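Local coordinates for uncharacterized protein (Bacteroides ovatus, PDB 4DQA) that is of unknown function but probably binds carbohydrate, pairing a BT_3987-like N-terminal domain with a concanavalin A-like lectin/glucanase domain, at residues Gly182-Met187 / Gly275-His280; Val152-Pro155 / Phe159-Ser162; Asp56-Asn59 / Asn65-Met68. One frame throughout, in Å; residues are numbered along the deposited sequence. Where two conformers were deposited one is given.

Contact 1 (Gly182-Met187 / Gly275-His280)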
ATOM      1  N   GLY A 182       9.661  -5.146  19.106  1.00 12.91           N
ATOM      2  CA  GLY A 182       9.111  -6.228  19.887  1.00 13.22           C
ATOM      3  C   GLY A 182       9.392  -6.098  21.364  1.00 14.26           C
ATOM      4  O   GLY A 182       9.795  -5.014  21.832  1.00 14.35           O
ATOM      5  N   THR A 183       9.220  -7.216  22.059  1.00 14.75           N
ATOM      6  CA  THR A 183       9.319  -7.282  23.491  1.00 14.40           C
ATOM      7  C   THR A 183      10.480  -8.178  23.858  1.00 16.34           C
ATOM      8  O   THR A 183      10.408  -9.394  23.738  1.00 16.75           O
ATOM      9  CB  THR A 183       7.996  -7.779  24.075  1.00 15.68           C
ATOM     10  OG1 THR A 183       6.959  -6.912  23.594  1.00 15.73           O
ATOM     11  CG2 THR A 183       8.022  -7.782  25.607  1.00 16.32           C
ATOM     12  N   GLU A 184      11.579  -7.568  24.283  1.00 14.23           N
ATOM     13  CA  GLU A 184      12.789  -8.312  24.603  1.00 16.53           C
ATOM     14  C   GLU A 184      12.544  -9.390  25.642  1.00 20.98           C
ATOM     15  O   GLU A 184      11.870  -9.172  26.658  1.00 20.65           O
ATOM     16  CB  GLU A 184      13.898  -7.352  25.052  1.00 16.44           C
ATOM     17  CG  GLU A 184      15.169  -8.023  25.623  1.00 17.04           C
ATOM     18  CD  GLU A 184      15.901  -8.934  24.670  1.00 18.13           C
ATOM     19  OE1 GLU A 184      15.598  -8.903  23.456  1.00 18.21           O
ATOM     20  OE2 GLU A 184      16.778  -9.694  25.150  1.00 19.81           O
ATOM     21  N   GLY A 185      13.052 -10.588  25.348  1.00 19.40           N
ATOM     22  CA  GLY A 185      12.911 -11.716  26.238  1.00 22.29           C
ATOM     23  C   GLY A 185      11.625 -12.488  25.987  1.00 21.85           C
ATOM     24  O   GLY A 185      11.452 -13.572  26.534  1.00 23.64           O
ATOM     25  N   VAL A 186      10.753 -11.937  25.144  1.00 20.45           N
ATOM     26  CA  VAL A 186       9.441 -12.525  24.908  1.00 18.22           C
ATOM     27  C   VAL A 186       9.148 -12.768  23.423  1.00 18.74           C
ATOM     28  O   VAL A 186       8.906 -13.913  23.016  1.00 20.61           O
ATOM     29  CB  VAL A 186       8.335 -11.646  25.526  1.00 20.75           C
ATOM     30  CG1 VAL A 186       6.954 -12.229  25.265  1.00 25.10           C
ATOM     31  CG2 VAL A 186       8.574 -11.483  27.043  1.00 23.88           C
HETATM   32  N   MSE A 187       9.180 -11.710  22.618  1.00 16.89           N
HETATM   33  CA  MSE A 187       8.970 -11.818  21.170  1.00 16.58           C
HETATM   34  C   MSE A 187       9.527 -10.571  20.496  1.00 14.00           C
HETATM   35  O   MSE A 187       8.861  -9.538  20.432  1.00 16.21           O
HETATM   36  CB  MSE A 187       7.487 -11.979  20.823  1.00 18.77           C
HETATM   37  CG  MSE A 187       7.222 -12.280  19.372  1.00 17.19           C
HETATM   38 SE   MSE A 187       7.803 -14.045  18.866  0.75 20.78          SE
HETATM   39  CE  MSE A 187       6.665 -15.056  20.054  1.00 22.73           C
ATOM     40  N   GLY A 275      21.922  -4.229  27.258  1.00 21.31           N
ATOM     41  CA  GLY A 275      22.248  -3.617  25.983  1.00 21.91           C
ATOM     42  C   GLY A 275      21.000  -3.090  25.311  1.00 14.84           C
ATOM     43  O   GLY A 275      20.022  -3.828  25.106  1.00 16.83           O
ATOM     44  N   GLU A 276      21.011  -1.809  24.962  1.00 15.17           N
ATOM     45  CA  GLU A 276      19.823  -1.214  24.355  1.00 14.65           C
ATOM     46  C   GLU A 276      19.671  -1.567  22.871  1.00 14.65           C
ATOM     47  O   GLU A 276      18.588  -1.414  22.288  1.00 13.38           O
ATOM     48  CB  GLU A 276      19.808   0.301  24.536  1.00 14.86           C
ATOM     49  CG  GLU A 276      19.777   0.718  25.989  1.00 15.97           C
ATOM     50  CD  GLU A 276      19.571   2.211  26.217  1.00 20.14           C
ATOM     51  OE1 GLU A 276      19.963   3.012  25.364  1.00 26.94           O
ATOM     52  OE2 GLU A 276      19.117   2.570  27.319  1.00 26.24           O
ATOM     53  N   ARG A 277      20.760  -2.013  22.260  1.00 13.31           N
ATOM     54  CA  ARG A 277      20.697  -2.594  20.926  1.00 13.22           C
ATOM     55  C   ARG A 277      19.981  -1.699  19.897  1.00 11.36           C
ATOM     56  O   ARG A 277      19.091  -2.130  19.154  1.00 11.93           O
ATOM     57  CB  ARG A 277      20.088  -3.996  21.003  1.00 13.31           C
ATOM     58  CG  ARG A 277      20.922  -4.927  21.854  1.00 14.27           C
ATOM     59  CD  ARG A 277      20.132  -6.101  22.397  1.00 15.88           C
ATOM     60  NE  ARG A 277      20.880  -6.752  23.457  1.00 17.65           N
ATOM     61  CZ  ARG A 277      20.417  -7.751  24.192  1.00 17.29           C
ATOM     62  NH1 ARG A 277      19.244  -8.294  23.915  1.00 19.14           N
ATOM     63  NH2 ARG A 277      21.155  -8.217  25.185  1.00 21.04           N
ATOM     64  N   PRO A 278      20.420  -0.440  19.799  1.00 11.59           N
ATOM     65  CA  PRO A 278      19.741   0.461  18.864  1.00 11.62           C
ATOM     66  C   PRO A 278      19.907   0.094  17.394  1.00 12.80           C
ATOM     67  O   PRO A 278      20.987  -0.336  16.957  1.00 13.54           O
ATOM     68  CB  PRO A 278      20.407   1.810  19.118  1.00 12.90           C
ATOM     69  CG  PRO A 278      21.760   1.470  19.706  1.00 15.05           C
ATOM     70  CD  PRO A 278      21.541   0.212  20.496  1.00 12.80           C
ATOM     71  N   PHE A 279      18.841   0.330  16.638  1.00 12.42           N
ATOM     72  CA  PHE A 279      18.876   0.281  15.202  1.00 12.01           C
ATOM     73  C   PHE A 279      19.481   1.549  14.665  1.00 11.52           C
ATOM     74  O   PHE A 279      19.198   2.639  15.163  1.00 13.42           O
ATOM     75  CB  PHE A 279      17.436   0.177  14.728  1.00 12.39           C
ATOM     76  CG  PHE A 279      17.265  -0.067  13.252  1.00 12.50           C
ATOM     77  CD1 PHE A 279      17.355  -1.343  12.755  1.00 15.81           C
ATOM     78  CD2 PHE A 279      16.882   0.943  12.397  1.00 12.28           C
ATOM     79  CE1 PHE A 279      17.176  -1.584  11.393  1.00 16.60           C
ATOM     80  CE2 PHE A 279      16.683   0.700  11.038  1.00 13.67           C
ATOM     81  CZ  PHE A 279      16.826  -0.558  10.548  1.00 13.75           C
ATOM     82  N   HIS A 280      20.313   1.422  13.620  1.00 12.12           N
ATOM     83  CA  HIS A 280      20.843   2.580  12.923  1.00 10.67           C
ATOM     84  C   HIS A 280      20.416   2.527  11.482  1.00 10.41           C
ATOM     85  O   HIS A 280      20.926   1.715  10.697  1.00 12.15           O
ATOM     86  CB  HIS A 280      22.359   2.602  13.012  1.00 13.20           C
ATOM     87  CG  HIS A 280      22.844   2.843  14.402  1.00 14.84           C
ATOM     88  ND1 HIS A 280      23.078   1.831  15.298  1.00 20.73           N
ATOM     89  CD2 HIS A 280      23.063   4.002  15.066  1.00 19.12           C
ATOM     90  CE1 HIS A 280      23.471   2.354  16.450  1.00 17.14           C
ATOM     91  NE2 HIS A 280      23.448   3.664  16.343  1.00 23.40           N
TER
HETATM   92  O   HOH W   1      17.471  -8.344  21.629  1.00 15.79           O
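E184 and R277 meet with their side chains at about a right angle, and the flat ends repeat that crossing: the carboxylate and guanidinium planes are 86° apart. The touching atoms are few. E184 OE2 and R277 NH1, oppositely charged and 3.1 Å apart, form a salt bridge, with the oxygen at the edge of the guanidinium and near its plane. The hydrogen bond within it is weak, because the N-H...O angle is only 133°. With the planes crossed, the two groups do not pair side by side, and E184 OE1 stays 3.7 Å from R277 NH1. A water takes up the second oxygen: it donates to E184 OE1 at 2.7 Å and accepts from R277 NH1 at 2.9 Å, lying in the guanidinium plane. NH1 is thus shared between a direct and a water-mediated link to one carboxylate.

Both side chains have to reach, since the nearest CA atoms, those of E184 and E276, are 10.0 Å apart. R277 runs extended from CG to NE, while E184 leaves with CG opposite its backbone N (chi1 171°) and then bends at chi2, bringing the carboxylate to the arginine's end. Behind E184 the backbone is turned back on itself: V186 N and M187 N both donate to T183 O, a classic beta bulge that carries the glutamate on its turn. R277 NH2 is held by the backbone carbonyl of W274, its strongest polar partner, and F272 packs against E184.

The contact bridges two loops of the lectin-like domain at its surface, burying just 60 Å² in all. One salt bridge, whose hydrogen bond is weak, with a water bridge beside it, probably draws the loops together here, while the W274 carbonyl, on the arginine's own loop, probably fixes the guanidinium more than E184 does.

Contact 2 (Val152-Pro155 / Phe159-Ser162)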
ATOM      1  N   VAL A 152       5.939   1.402  23.305  1.00 16.21           N
ATOM      2  CA  VAL A 152       4.516   1.144  23.029  1.00 17.45           C
ATOM      3  C   VAL A 152       3.849   0.314  24.103  1.00 20.74           C
ATOM      4  O   VAL A 152       4.313  -0.762  24.481  1.00 22.85           O
ATOM      5  CB  VAL A 152       4.388   0.385  21.693  1.00 18.91           C
ATOM      6  CG1 VAL A 152       2.945  -0.013  21.438  1.00 26.00           C
ATOM      7  CG2 VAL A 152       4.960   1.182  20.552  1.00 20.21           C
ATOM      8  N   LYS A 153       2.733   0.813  24.607  1.00 23.02           N
ATOM      9  CA  LYS A 153       1.920   0.046  25.533  1.00 26.68           C
ATOM     10  C   LYS A 153       0.647  -0.320  24.790  1.00 24.65           C
ATOM     11  O   LYS A 153      -0.101   0.555  24.341  1.00 25.62           O
ATOM     12  CB  LYS A 153       1.598   0.879  26.766  1.00 27.17           C
ATOM     13  CG  LYS A 153       1.030   0.071  27.923  1.00 33.81           C
ATOM     14  CD  LYS A 153       1.122   0.834  29.242  1.00 42.35           C
ATOM     15  N   PHE A 154       0.394  -1.617  24.638  1.00 26.06           N
ATOM     16  CA  PHE A 154      -0.844  -2.069  24.011  1.00 28.09           C
ATOM     17  C   PHE A 154      -1.955  -2.075  25.044  1.00 26.13           C
ATOM     18  O   PHE A 154      -1.684  -2.047  26.234  1.00 26.75           O
ATOM     19  CB  PHE A 154      -0.637  -3.445  23.413  1.00 23.00           C
ATOM     20  CG  PHE A 154       0.171  -3.414  22.185  1.00 20.94           C
ATOM     21  CD1 PHE A 154      -0.383  -3.052  20.993  1.00 20.55           C
ATOM     22  CD2 PHE A 154       1.525  -3.702  22.234  1.00 21.13           C
ATOM     23  CE1 PHE A 154       0.370  -3.009  19.844  1.00 22.67           C
ATOM     24  CE2 PHE A 154       2.261  -3.663  21.101  1.00 19.39           C
ATOM     25  CZ  PHE A 154       1.686  -3.318  19.906  1.00 19.88           C
ATOM     26  N   PRO A 155      -3.218  -2.063  24.595  1.00 25.69           N
ATOM     27  CA  PRO A 155      -4.331  -2.084  25.547  1.00 27.38           C
ATOM     28  C   PRO A 155      -4.172  -3.188  26.577  1.00 29.87           C
ATOM     29  O   PRO A 155      -3.599  -4.260  26.280  1.00 28.77           O
ATOM     30  CB  PRO A 155      -5.544  -2.375  24.650  1.00 31.12           C
ATOM     31  CG  PRO A 155      -5.198  -1.810  23.349  1.00 31.87           C
ATOM     32  CD  PRO A 155      -3.677  -1.945  23.199  1.00 29.16           C
ATOM     33  N   PHE A 159      -3.183  -9.893  24.401  1.00 29.62           N
ATOM     34  CA  PHE A 159      -2.461 -11.123  24.314  1.00 26.50           C
ATOM     35  C   PHE A 159      -2.531 -11.485  22.860  1.00 31.50           C
ATOM     36  O   PHE A 159      -3.595 -11.755  22.313  1.00 31.20           O
ATOM     37  CB  PHE A 159      -3.094 -12.187  25.216  1.00 24.93           C
ATOM     38  CG  PHE A 159      -2.313 -13.448  25.288  1.00 26.87           C
ATOM     39  CD1 PHE A 159      -1.173 -13.536  26.074  1.00 27.78           C
ATOM     40  CD2 PHE A 159      -2.713 -14.555  24.568  1.00 28.59           C
ATOM     41  CE1 PHE A 159      -0.447 -14.710  26.135  1.00 31.26           C
ATOM     42  CE2 PHE A 159      -1.988 -15.727  24.618  1.00 35.38           C
ATOM     43  CZ  PHE A 159      -0.855 -15.805  25.402  1.00 35.46           C
ATOM     44  N   PHE A 160      -1.400 -11.398  22.197  1.00 24.14           N
ATOM     45  CA  PHE A 160      -1.364 -11.741  20.804  1.00 22.22           C
ATOM     46  C   PHE A 160      -1.235 -13.252  20.701  1.00 28.22           C
ATOM     47  O   PHE A 160      -0.270 -13.837  21.196  1.00 24.95           O
ATOM     48  CB  PHE A 160      -0.176 -11.071  20.126  1.00 21.60           C
ATOM     49  CG  PHE A 160      -0.303  -9.567  19.972  1.00 20.80           C
ATOM     50  CD1 PHE A 160      -1.444  -8.986  19.447  1.00 24.44           C
ATOM     51  CD2 PHE A 160       0.749  -8.737  20.336  1.00 22.96           C
ATOM     52  CE1 PHE A 160      -1.540  -7.600  19.290  1.00 22.45           C
ATOM     53  CE2 PHE A 160       0.647  -7.356  20.191  1.00 21.45           C
ATOM     54  CZ  PHE A 160      -0.493  -6.788  19.663  1.00 21.13           C
ATOM     55  N   SER A 161      -2.210 -13.891  20.071  1.00 25.89           N
ATOM     56  CA  SER A 161      -2.090 -15.303  19.775  1.00 26.26           C
ATOM     57  C   SER A 161      -1.492 -15.411  18.402  1.00 27.91           C
ATOM     58  O   SER A 161      -0.305 -15.685  18.259  1.00 31.23           O
ATOM     59  CB  SER A 161      -3.439 -16.024  19.907  1.00 25.91           C
ATOM     60  OG  SER A 161      -4.447 -15.352  19.179  1.00 29.25           O
ATOM     61  N   SER A 162      -2.283 -15.137  17.375  1.00 24.01           N
ATOM     62  CA  SER A 162      -1.718 -14.945  16.047  1.00 22.45           C
ATOM     63  C   SER A 162      -1.332 -13.480  15.896  1.00 21.87           C
ATOM     64  O   SER A 162      -2.001 -12.591  16.428  1.00 23.37           O
ATOM     65  CB  SER A 162      -2.712 -15.332  14.974  1.00 19.49           C
ATOM     66  OG  SER A 162      -3.036 -16.712  15.120  1.00 24.18           O
TER
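The ring of F154 is sandwiched. Over one face stands F160 CZ, 3.8 Å above the plane and displaced toward the rim; over the opposite face lies V152 CG1, 3.7 Å from the plane and likewise off centre. F160 presents its edge, with F154 CE1 close to the plane of the F160 ring. The pair is therefore T-shaped (edge-to-face), as the plane angle of 81° and the centroid separation of 5.1 Å confirm.

The atoms at the leading edge of F160 are CZ and CE2. CZ comes 3.9 Å from F154 CE1, the nearest approach, and CE2 sits 4.1 Å from F154 CE2, so the edge spans the ring instead of touching a single atom. These are van der Waals distances, and no hydrogen bond links the segments. In both phenylalanines CB already points toward the other segment, and CG stands opposite the carbonyl carbon (chi1 -74° for F154, -71° for F160); together these bring the rings to each other across backbones whose nearest CA atoms, of F154 and F159, are 9.2 Å apart.

Both rings are buried. F154 makes a further edge-to-face pair with F264, and the loop residue P258 touches both rings. The segments belong to the one connection between strand 150-152 and strand 163-171, which lie in different sheets of the concanavalin A-like domain. Backbone bonds from V152 to F264 and from F160 to F256 fasten the connection at two points, and the two rings pack on A313 of strand 312-316, a member of the same sheet as strand 163-171.

Contact 3 (Asp56-Asn59 / Asn65-Met68)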
ATOM      1  N   ASP A  56     -17.659  -3.261 -12.574  1.00 21.80           N
ATOM      2  CA  ASP A  56     -17.663  -4.508 -11.842  1.00 24.38           C
ATOM      3  C   ASP A  56     -17.560  -5.702 -12.793  1.00 20.21           C
ATOM      4  O   ASP A  56     -16.840  -6.662 -12.498  1.00 21.93           O
ATOM      5  CB  ASP A  56     -18.916  -4.603 -10.968  1.00 26.01           C
ATOM      6  CG  ASP A  56     -19.053  -3.426  -9.999  1.00 21.97           C
ATOM      7  OD1 ASP A  56     -18.031  -2.913  -9.512  1.00 30.22           O
ATOM      8  OD2 ASP A  56     -20.203  -3.027  -9.726  1.00 33.26           O
ATOM      9  N   GLU A  57     -18.281  -5.672 -13.912  1.00 19.27           N
ATOM     10  CA  GLU A  57     -18.166  -6.761 -14.883  1.00 19.69           C
ATOM     11  C   GLU A  57     -16.769  -6.875 -15.452  1.00 23.32           C
ATOM     12  O   GLU A  57     -16.279  -7.979 -15.678  1.00 22.15           O
ATOM     13  CB  GLU A  57     -19.124  -6.607 -16.052  1.00 20.73           C
ATOM     14  CG  GLU A  57     -20.560  -6.858 -15.764  1.00 25.97           C
ATOM     15  CD  GLU A  57     -21.383  -6.792 -17.030  1.00 23.09           C
ATOM     16  OE1 GLU A  57     -21.737  -5.682 -17.453  1.00 23.46           O
ATOM     17  OE2 GLU A  57     -21.696  -7.853 -17.590  1.00 27.13           O
ATOM     18  N   TYR A  58     -16.149  -5.729 -15.723  1.00 18.56           N
ATOM     19  CA  TYR A  58     -14.794  -5.714 -16.256  1.00 17.94           C
ATOM     20  C   TYR A  58     -13.849  -6.310 -15.221  1.00 20.19           C
ATOM     21  O   TYR A  58     -13.027  -7.188 -15.512  1.00 22.97           O
ATOM     22  CB  TYR A  58     -14.395  -4.260 -16.603  1.00 17.64           C
ATOM     23  CG  TYR A  58     -13.093  -4.146 -17.357  1.00 18.86           C
ATOM     24  CD1 TYR A  58     -11.899  -4.240 -16.697  1.00 23.70           C
ATOM     25  CD2 TYR A  58     -13.086  -3.897 -18.727  1.00 21.62           C
ATOM     26  CE1 TYR A  58     -10.699  -4.125 -17.373  1.00 21.38           C
ATOM     27  CE2 TYR A  58     -11.882  -3.779 -19.421  1.00 25.28           C
ATOM     28  CZ  TYR A  58     -10.711  -3.894 -18.735  1.00 22.06           C
ATOM     29  OH  TYR A  58      -9.476  -3.795 -19.385  1.00 28.28           O
ATOM     30  N   ASN A  59     -13.963  -5.866 -13.983  1.00 20.26           N
ATOM     31  CA  ASN A  59     -13.060  -6.356 -12.949  1.00 23.52           C
ATOM     32  C   ASN A  59     -13.259  -7.852 -12.731  1.00 26.29           C
ATOM     33  O   ASN A  59     -12.299  -8.591 -12.498  1.00 25.37           O
ATOM     34  CB  ASN A  59     -13.292  -5.607 -11.648  1.00 21.76           C
ATOM     35  CG  ASN A  59     -12.658  -4.213 -11.644  1.00 22.45           C
ATOM     36  OD1 ASN A  59     -11.725  -3.930 -12.397  1.00 23.45           O
ATOM     37  ND2 ASN A  59     -13.178  -3.351 -10.790  1.00 24.18           N
ATOM     38  N   ASN A  65      -8.776  -4.381 -10.635  1.00 27.10           N
ATOM     39  CA  ASN A  65      -9.193  -3.705  -9.415  0.50 27.05           C
ATOM     40  C   ASN A  65      -9.478  -2.234  -9.657  1.00 28.06           C
ATOM     41  O   ASN A  65      -9.285  -1.386  -8.789  1.00 30.81           O
ATOM     42  CB  ASN A  65      -8.125  -3.855  -8.329  0.50 35.00           C
ATOM     43  CG  ASN A  65      -8.710  -4.314  -7.013  0.50 46.06           C
ATOM     44  OD1 ASN A  65      -8.307  -5.342  -6.464  0.50 47.37           O
ATOM     45  ND2 ASN A  65      -9.688  -3.562  -6.506  0.50 45.20           N
ATOM     46  N   TYR A  66      -9.989  -1.926 -10.845  1.00 24.20           N
ATOM     47  CA  TYR A  66     -10.283  -0.535 -11.158  1.00 21.59           C
ATOM     48  C   TYR A  66     -11.420   0.053 -10.321  1.00 22.49           C
ATOM     49  O   TYR A  66     -12.448  -0.587 -10.076  1.00 26.64           O
ATOM     50  CB  TYR A  66     -10.593  -0.351 -12.649  1.00 22.19           C
ATOM     51  CG  TYR A  66      -9.413  -0.672 -13.528  1.00 24.06           C
ATOM     52  CD1 TYR A  66      -8.322   0.198 -13.625  1.00 25.59           C
ATOM     53  CD2 TYR A  66      -9.369  -1.851 -14.248  1.00 30.70           C
ATOM     54  CE1 TYR A  66      -7.246  -0.106 -14.421  1.00 36.15           C
ATOM     55  CE2 TYR A  66      -8.294  -2.164 -15.041  1.00 34.26           C
ATOM     56  CZ  TYR A  66      -7.235  -1.289 -15.130  1.00 41.20           C
ATOM     57  OH  TYR A  66      -6.164  -1.604 -15.931  1.00 44.77           O
ATOM     58  N   GLU A  67     -11.201   1.290  -9.882  1.00 24.57           N
ATOM     59  CA  GLU A  67     -12.192   2.076  -9.163  0.50 25.08           C
ATOM     60  C   GLU A  67     -12.861   3.070 -10.107  1.00 20.84           C
ATOM     61  O   GLU A  67     -12.191   3.737 -10.864  1.00 23.02           O
ATOM     62  CB  GLU A  67     -11.496   2.855  -8.044  0.50 27.49           C
ATOM     63  CG  GLU A  67     -11.238   2.056  -6.781  0.50 34.80           C
ATOM     64  CD  GLU A  67     -12.230   2.406  -5.698  0.50 44.75           C
ATOM     65  OE1 GLU A  67     -13.413   2.043  -5.851  0.50 44.07           O
ATOM     66  OE2 GLU A  67     -11.835   3.067  -4.715  0.50 52.76           O
HETATM   67  N   MSE A  68     -14.176   3.172 -10.039  1.00 24.02           N
HETATM   68  CA  MSE A  68     -14.912   4.113 -10.830  1.00 27.90           C
HETATM   69  C   MSE A  68     -14.675   5.545 -10.358  1.00 27.24           C
HETATM   70  O   MSE A  68     -14.664   5.823  -9.170  1.00 29.66           O
HETATM   71  CB  MSE A  68     -16.377   3.730 -10.674  1.00 39.07           C
HETATM   72  CG  MSE A  68     -17.312   4.638 -11.323  1.00 46.30           C
HETATM   73 SE   MSE A  68     -17.841   3.937 -13.029  0.75 39.86          SE
HETATM   74  CE  MSE A  68     -18.965   5.330 -13.355  1.00 23.73           C
TER
HETATM   75  O   HOH W   2      -6.924  -2.912 -18.348  1.00 44.99           O
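Y58 and N59, consecutive residues of helix 52-62, make the contact with Y66 by different means, one with a ring and the other with an amide. Y58 comes first. Its CG stands opposite the backbone N, and the ring is carried toward Y66, where CE1 of Y58 approaches CE2 of Y66 to 3.9 Å. The rings are inclined, with planes at 71° and centroids 6.0 Å apart, which fits neither a stack nor an edge-to-face pair. Beyond them one water joins the phenol groups: it donates to Y58 OH at 2.9 Å and is hydrogen-bonded to Y66 OH at the same distance. E15 is the stronger partner of Y58 OH.

N59 follows and uses both ends of its amide on the backbone of a single residue. Its ND2 donates to Y66 O at 2.9 Å with an N-H...O angle of 161°; the acceptor lies in the N59 amide plane, and the donor sits on a lone pair of the carbonyl. The return bond, from Y66 N to N59 OD1 at 3.1 Å, is more bent, at 145°, and its donor is tilted out of the carbonyl plane. OD1 also receives a bond from T64 OG1, and it lies at the edge of the Y66 ring, 3.6 Å from CD2.

Two opposed bonds fix the rotation of the N59 amide, since a flip would set ND2 against the N-H of Y66 and OD1 against its carbonyl. The amide thus pairs with both the N-H and the C=O of Y66, tying the helix to the chain entering strand 67-68, while the tyrosines add apolar contact and a water bridge between their hydroxyls.

How the contacts relate
From the N terminus, contact 3 comes first: a short return joins helix 52-62 to the chain at strand 67-68, within the BT_3987-like domain. Contact 2 then closes a still shorter loop, with three residues between its segments, on the way from strand 150-152 to strand 163-171. Contact 1 spans 87 intervening residues, bringing the loop before strand 187-190 to the one before strand 282-289. The three follow in series; none nests or crosses. Contacts 1 and 2 share the concanavalin A-like domain, their nearest atoms about 6 Å apart without touching, whereas the centres of contacts 1 and 3 are about 45 Å apart.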